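Local coordinates for peroxiredoxin (Clostridioides difficile, PDB 6TSB), which probably pairs hydrolysis of chitin, by the family 18 glycoside hydrolase domain described here, with thiol-dependent peroxide reduction by a separate peroxiredoxin domain, in the spore coat, at residues D310-L322 with I350-Y364. Residues are numbered along the deposited sequence; the frame is centred on the assembly and turned at random.
Sequences DALSIFLKTQYVL and INDPEVLKEELEGIY
A knob-into-hole packing joins helix 311-323 to the C-terminal helix 353-361: Phe-315 sits among Pro-353, Leu-356, Lys-357 and Leu-360. Segments 311-322 and 353-361 run roughly antiparallel, at 149°, with their axes 10.8 Å apart at the closest. CG of Phe-315 lies anti to its backbone N (chi1 167°), which carries the ring across to the other helix. Leu-356 CD2 meets the ring edge in plane, 3.7 Å from Phe-315 CD1. Leu-360 CD1 instead presses on the base of the side chain, 3.5 Å from Phe-315 CB. The aliphatic part of Lys-357 reaches the far end, with its CD 3.7 Å from Phe-315 CZ. One ring face is covered by Gln-319 CG of the same helix.

Both helices lie in the C-terminal part of the chain, which carries a family 18 domain with a TIM-barrel core. The centre of the contact lies about 33 Å from the centre of the chain. Strand 328-332 joins no sheet within its own chain, and Tyr-320 OH bonds Asp-238 of the second subunit, on its helix 237-246. This is consistent with an exchange of C-terminal parts between subunits.

At the start of helix 311-323, Asp-310 and Ser-313 form a capping box. Ser-313 N donates to Asp-310 OD1 nearly along the C-O axis, and Asp-310 N donates to Ser-313 OG. The other oxygen, OD2, accepts a weak hydrogen bond from Tyr-364 OH at 2.8 Å, and its stronger partner is Tyr-287 OH. Leu-312 CB lies over one face of the Tyr-364 ring in a CH-pi contact, 3.9 Å from the ring centroid. Nearby, the methyl of Ala-311 touches Leu-360 CD2.

Toward the other end, Ile-350 closes the interface from the preceding helix 341-351. Its CD1 fits between Thr-318 CG2 and Val-321 CG1, 3.7 Å from the latter. Leu-322 CD1 rests against the Pro-353 ring at CG.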
loop_
_atom_site.group_PDB
_atom_site.type_symbol
_atom_site.label_atom_id
_atom_site.label_comp_id
_atom_site.label_asym_id
_atom_site.label_seq_id
_atom_site.Cartn_x
_atom_site.Cartn_y
_atom_site.Cartn_z
ATOM N N ASP A 310 -0.478 3.119 -10.955
ATOM C CA ASP A 310 -0.995 1.785 -10.533
ATOM C C ASP A 310 -2.515 1.898 -10.485
ATOM O O ASP A 310 -3.044 2.866 -11.073
ATOM C CB ASP A 310 -0.363 1.330 -9.216
ATOM C CG ASP A 310 -0.775 2.157 -8.009
ATOM O OD1 ASP A 310 -1.493 3.182 -8.194
ATOM O OD2 ASP A 310 -0.371 1.773 -6.886
ATOM N N ALA A 311 -3.181 0.970 -9.812
ATOM C CA ALA A 311 -4.654 0.827 -9.861
ATOM C C ALA A 311 -5.346 2.011 -9.153
ATOM O O ALA A 311 -6.488 2.407 -9.552
ATOM C CB ALA A 311 -5.020 -0.481 -9.228
ATOM N N LEU A 312 -4.704 2.507 -8.093
ATOM C CA LEU A 312 -5.212 3.605 -7.238
ATOM C C LEU A 312 -5.105 4.935 -8.006
ATOM O O LEU A 312 -6.145 5.605 -8.152
ATOM C CB LEU A 312 -4.425 3.667 -5.926
ATOM C CG LEU A 312 -4.803 4.839 -5.022
ATOM C CD1 LEU A 312 -6.267 4.718 -4.588
ATOM C CD2 LEU A 312 -3.853 4.968 -3.824
ATOM N N SER A 313 -3.912 5.330 -8.467
ATOM C CA SER A 313 -3.746 6.588 -9.249
ATOM C C SER A 313 -4.554 6.522 -10.565
ATOM O O SER A 313 -5.015 7.593 -10.986
ATOM C CB SER A 313 -2.298 6.969 -9.435
ATOM O OG SER A 313 -1.675 6.132 -10.392
ATOM N N ILE A 314 -4.877 5.346 -11.121
ATOM C CA ILE A 314 -5.794 5.250 -12.310
ATOM C C ILE A 314 -7.251 5.425 -11.884
ATOM O O ILE A 314 -8.057 6.013 -12.671
ATOM C CB ILE A 314 -5.637 3.922 -13.074
ATOM C CG1 ILE A 314 -4.257 3.815 -13.724
ATOM C CG2 ILE A 314 -6.761 3.729 -14.088
ATOM C CD1 ILE A 314 -3.929 2.435 -14.214
ATOM N N PHE A 315 -7.625 4.883 -10.726
ATOM C CA PHE A 315 -8.981 5.108 -10.161
ATOM C C PHE A 315 -9.199 6.619 -9.922
ATOM O O PHE A 315 -10.228 7.157 -10.337
ATOM C CB PHE A 315 -9.152 4.302 -8.878
ATOM C CG PHE A 315 -10.356 4.712 -8.078
ATOM C CD1 PHE A 315 -11.620 4.273 -8.434
ATOM C CD2 PHE A 315 -10.212 5.548 -6.976
ATOM C CE1 PHE A 315 -12.730 4.656 -7.699
ATOM C CE2 PHE A 315 -11.319 5.932 -6.238
ATOM C CZ PHE A 315 -12.575 5.487 -6.600
ATOM N N LEU A 316 -8.202 7.291 -9.342
ATOM C CA LEU A 316 -8.211 8.737 -9.006
ATOM C C LEU A 316 -8.236 9.594 -10.291
ATOM O O LEU A 316 -9.102 10.510 -10.362
ATOM C CB LEU A 316 -6.999 9.022 -8.109
ATOM C CG LEU A 316 -7.084 8.409 -6.705
ATOM C CD1 LEU A 316 -5.938 8.898 -5.830
ATOM C CD2 LEU A 316 -8.426 8.722 -6.049
ATOM N N LYS A 317 -7.385 9.283 -11.284
ATOM C CA LYS A 317 -7.412 9.934 -12.629
ATOM C C LYS A 317 -8.782 9.729 -13.288
ATOM O O LYS A 317 -9.306 10.732 -13.788
ATOM C CB LYS A 317 -6.242 9.453 -13.491
ATOM C CG LYS A 317 -5.004 10.307 -13.275
ATOM C CD LYS A 317 -3.671 9.675 -13.642
ATOM C CE LYS A 317 -2.544 10.483 -13.036
ATOM N NZ LYS A 317 -1.253 10.207 -13.686
ATOM N N THR A 318 -9.357 8.520 -13.281
ATOM C CA THR A 318 -10.661 8.259 -13.941
ATOM C C THR A 318 -11.788 8.956 -13.164
ATOM O O THR A 318 -12.834 9.306 -13.794
ATOM C CB THR A 318 -10.940 6.752 -14.100
ATOM O OG1 THR A 318 -10.735 6.053 -12.867
ATOM C CG2 THR A 318 -10.089 6.119 -15.189
ATOM N N GLN A 319 -11.623 9.133 -11.843
ATOM C CA GLN A 319 -12.552 9.965 -11.020
ATOM C C GLN A 319 -12.530 11.401 -11.563
ATOM O O GLN A 319 -13.609 11.944 -11.862
ATOM C CB GLN A 319 -12.199 9.964 -9.522
ATOM C CG GLN A 319 -12.598 8.692 -8.768
ATOM C CD GLN A 319 -14.089 8.460 -8.800
ATOM O OE1 GLN A 319 -14.580 7.619 -9.554
ATOM N NE2 GLN A 319 -14.826 9.240 -8.018
ATOM N N TYR A 320 -11.336 11.979 -11.683
ATOM C CA TYR A 320 -11.100 13.354 -12.180
ATOM C C TYR A 320 -11.827 13.516 -13.516
ATOM O O TYR A 320 -12.427 14.560 -13.739
ATOM C CB TYR A 320 -9.601 13.645 -12.236
ATOM C CG TYR A 320 -9.243 15.071 -12.554
ATOM C CD1 TYR A 320 -9.322 15.576 -13.850
ATOM C CD2 TYR A 320 -8.795 15.927 -11.549
ATOM C CE1 TYR A 320 -8.970 16.893 -14.129
ATOM C CE2 TYR A 320 -8.434 17.243 -11.817
ATOM C CZ TYR A 320 -8.514 17.728 -13.111
ATOM O OH TYR A 320 -8.158 19.033 -13.335
ATOM N N VAL A 321 -11.799 12.492 -14.364
ATOM C CA VAL A 321 -12.429 12.544 -15.708
ATOM C C VAL A 321 -13.932 12.743 -15.501
ATOM O O VAL A 321 -14.586 13.531 -16.239
ATOM C CB VAL A 321 -12.094 11.281 -16.544
ATOM C CG1 VAL A 321 -13.089 11.034 -17.670
ATOM C CG2 VAL A 321 -10.686 11.343 -17.115
ATOM N N LEU A 322 -14.487 11.994 -14.568
ATOM C CA LEU A 322 -15.953 11.924 -14.389
ATOM C C LEU A 322 -16.413 13.168 -13.613
ATOM O O LEU A 322 -17.467 13.681 -13.920
ATOM C CB LEU A 322 -16.273 10.622 -13.653
ATOM C CG LEU A 322 -16.066 9.345 -14.473
ATOM C CD1 LEU A 322 -15.803 8.169 -13.546
ATOM C CD2 LEU A 322 -17.277 9.079 -15.373
ATOM N N ILE A 350 -13.755 4.223 -15.566
ATOM C CA ILE A 350 -14.756 4.979 -16.374
ATOM C C ILE A 350 -16.114 4.274 -16.382
ATOM O O ILE A 350 -17.117 4.995 -16.315
ATOM C CB ILE A 350 -14.263 5.175 -17.832
ATOM C CG1 ILE A 350 -12.984 6.010 -17.897
ATOM C CG2 ILE A 350 -15.360 5.759 -18.708
ATOM C CD1 ILE A 350 -13.089 7.364 -17.240
ATOM N N ASN A 351 -16.189 2.952 -16.558
ATOM C CA ASN A 351 -17.487 2.285 -16.909
ATOM C C ASN A 351 -18.242 1.760 -15.670
ATOM O O ASN A 351 -19.501 1.645 -15.754
ATOM C CB ASN A 351 -17.281 1.179 -17.951
ATOM C CG ASN A 351 -16.919 1.767 -19.294
ATOM O OD1 ASN A 351 -15.746 1.781 -19.673
ATOM N ND2 ASN A 351 -17.899 2.332 -19.980
ATOM N N ASP A 352 -17.543 1.407 -14.585
ATOM C CA ASP A 352 -18.177 0.818 -13.366
ATOM C C ASP A 352 -17.308 1.151 -12.159
ATOM O O ASP A 352 -16.721 0.284 -11.517
ATOM C CB ASP A 352 -18.416 -0.683 -13.538
ATOM C CG ASP A 352 -19.832 -1.095 -13.176
ATOM O OD1 ASP A 352 -20.241 -0.831 -12.020
ATOM O OD2 ASP A 352 -20.529 -1.635 -14.068
ATOM N N PRO A 353 -17.198 2.445 -11.802
ATOM C CA PRO A 353 -16.229 2.867 -10.790
ATOM C C PRO A 353 -16.535 2.289 -9.393
ATOM O O PRO A 353 -15.636 2.252 -8.577
ATOM C CB PRO A 353 -16.283 4.407 -10.793
ATOM C CG PRO A 353 -17.251 4.793 -11.913
ATOM C CD PRO A 353 -18.018 3.549 -12.319
ATOM N N GLU A 354 -17.774 1.847 -9.152
ATOM C CA GLU A 354 -18.165 1.181 -7.880
ATOM C C GLU A 354 -17.385 -0.123 -7.741
ATOM O O GLU A 354 -16.825 -0.353 -6.652
ATOM C CB GLU A 354 -19.669 0.913 -7.835
ATOM C CG GLU A 354 -20.461 2.082 -7.270
ATOM C CD GLU A 354 -21.961 1.954 -7.461
ATOM O OE1 GLU A 354 -22.401 1.919 -8.623
ATOM O OE2 GLU A 354 -22.678 1.862 -6.447
ATOM N N VAL A 355 -17.306 -0.911 -8.821
ATOM C CA VAL A 355 -16.641 -2.251 -8.824
ATOM C C VAL A 355 -15.144 -2.091 -8.494
ATOM O O VAL A 355 -14.587 -2.925 -7.734
ATOM C CB VAL A 355 -16.894 -2.984 -10.155
ATOM C CG1 VAL A 355 -16.148 -4.314 -10.231
ATOM C CG2 VAL A 355 -18.393 -3.184 -10.385
ATOM N N LEU A 356 -14.520 -1.033 -9.002
ATOM C CA LEU A 356 -13.054 -0.829 -8.905
ATOM C C LEU A 356 -12.719 -0.322 -7.499
ATOM O O LEU A 356 -11.698 -0.778 -6.947
ATOM C CB LEU A 356 -12.624 0.155 -9.996
ATOM C CG LEU A 356 -11.229 0.759 -9.856
ATOM C CD1 LEU A 356 -10.150 -0.317 -9.826
ATOM C CD2 LEU A 356 -10.952 1.738 -10.989
ATOM N N LYS A 357 -13.536 0.593 -6.954
ATOM C CA LYS A 357 -13.459 1.044 -5.534
ATOM C C LYS A 357 -13.517 -0.167 -4.587
ATOM O O LYS A 357 -12.621 -0.254 -3.749
ATOM C CB LYS A 357 -14.573 2.035 -5.171
ATOM C CG LYS A 357 -14.489 2.624 -3.760
ATOM C CD LYS A 357 -13.305 3.569 -3.528
ATOM C CE LYS A 357 -13.142 4.011 -2.085
ATOM N NZ LYS A 357 -13.854 5.279 -1.784
ATOM N N GLU A 358 -14.529 -1.044 -4.698
ATOM C CA GLU A 358 -14.631 -2.310 -3.905
ATOM C C GLU A 358 -13.316 -3.101 -3.979
ATOM O O GLU A 358 -12.813 -3.500 -2.916
ATOM C CB GLU A 358 -15.784 -3.190 -4.387
ATOM C CG GLU A 358 -16.948 -3.226 -3.415
ATOM C CD GLU A 358 -18.260 -3.722 -3.999
ATOM O OE1 GLU A 358 -18.250 -4.266 -5.133
ATOM O OE2 GLU A 358 -19.296 -3.554 -3.323
ATOM N N GLU A 359 -12.777 -3.302 -5.185
ATOM C CA GLU A 359 -11.463 -3.969 -5.431
ATOM C C GLU A 359 -10.352 -3.336 -4.576
ATOM O O GLU A 359 -9.591 -4.083 -3.930
ATOM C CB GLU A 359 -11.107 -3.856 -6.908
ATOM C CG GLU A 359 -10.502 -5.116 -7.490
ATOM C CD GLU A 359 -10.805 -5.270 -8.971
ATOM O OE1 GLU A 359 -11.996 -5.397 -9.326
ATOM O OE2 GLU A 359 -9.852 -5.226 -9.759
ATOM N N LEU A 360 -10.250 -2.004 -4.570
ATOM C CA LEU A 360 -9.102 -1.266 -3.974
ATOM C C LEU A 360 -9.293 -1.099 -2.454
ATOM O O LEU A 360 -8.277 -0.788 -1.768
ATOM C CB LEU A 360 -8.947 0.103 -4.656
ATOM C CG LEU A 360 -8.721 0.140 -6.177
ATOM C CD1 LEU A 360 -8.645 1.576 -6.668
ATOM C CD2 LEU A 360 -7.466 -0.597 -6.614
ATOM N N GLU A 361 -10.528 -1.251 -1.946
ATOM C CA GLU A 361 -10.845 -1.274 -0.482
ATOM C C GLU A 361 -10.142 -2.486 0.142
ATOM O O GLU A 361 -9.789 -2.405 1.330
ATOM C CB GLU A 361 -12.354 -1.331 -0.187
ATOM C CG GLU A 361 -13.093 0.017 -0.160
ATOM C CD GLU A 361 -12.698 1.039 0.906
ATOM O OE1 GLU A 361 -11.919 0.693 1.824
ATOM O OE2 GLU A 361 -13.185 2.187 0.822
ATOM N N GLY A 362 -9.935 -3.545 -0.655
ATOM C CA GLY A 362 -9.276 -4.802 -0.258
ATOM C C GLY A 362 -7.814 -4.863 -0.667
ATOM O O GLY A 362 -7.331 -5.980 -0.887
ATOM N N ILE A 363 -7.127 -3.726 -0.770
ATOM C CA ILE A 363 -5.697 -3.643 -1.220
ATOM C C ILE A 363 -4.972 -2.488 -0.501
ATOM O O ILE A 363 -3.815 -2.680 -0.046
ATOM C CB ILE A 363 -5.599 -3.471 -2.753
ATOM C CG1 ILE A 363 -6.236 -4.635 -3.524
ATOM C CG2 ILE A 363 -4.144 -3.252 -3.152
ATOM C CD1 ILE A 363 -6.351 -4.416 -5.019
ATOM N N TYR A 364 -5.586 -1.305 -0.464
ATOM C CA TYR A 364 -4.940 -0.063 0.021
ATOM C C TYR A 364 -5.347 0.206 1.467
ATOM O O TYR A 364 -6.558 0.406 1.760
ATOM C CB TYR A 364 -5.262 1.089 -0.925
ATOM C CG TYR A 364 -4.570 0.900 -2.244
ATOM C CD1 TYR A 364 -5.171 0.199 -3.285
ATOM C CD2 TYR A 364 -3.268 1.352 -2.427
ATOM C CE1 TYR A 364 -4.514 0.013 -4.497
ATOM C CE2 TYR A 364 -2.597 1.168 -3.629
ATOM C CZ TYR A 364 -3.223 0.499 -4.672
ATOM O OH TYR A 364 -2.561 0.324 -5.858
#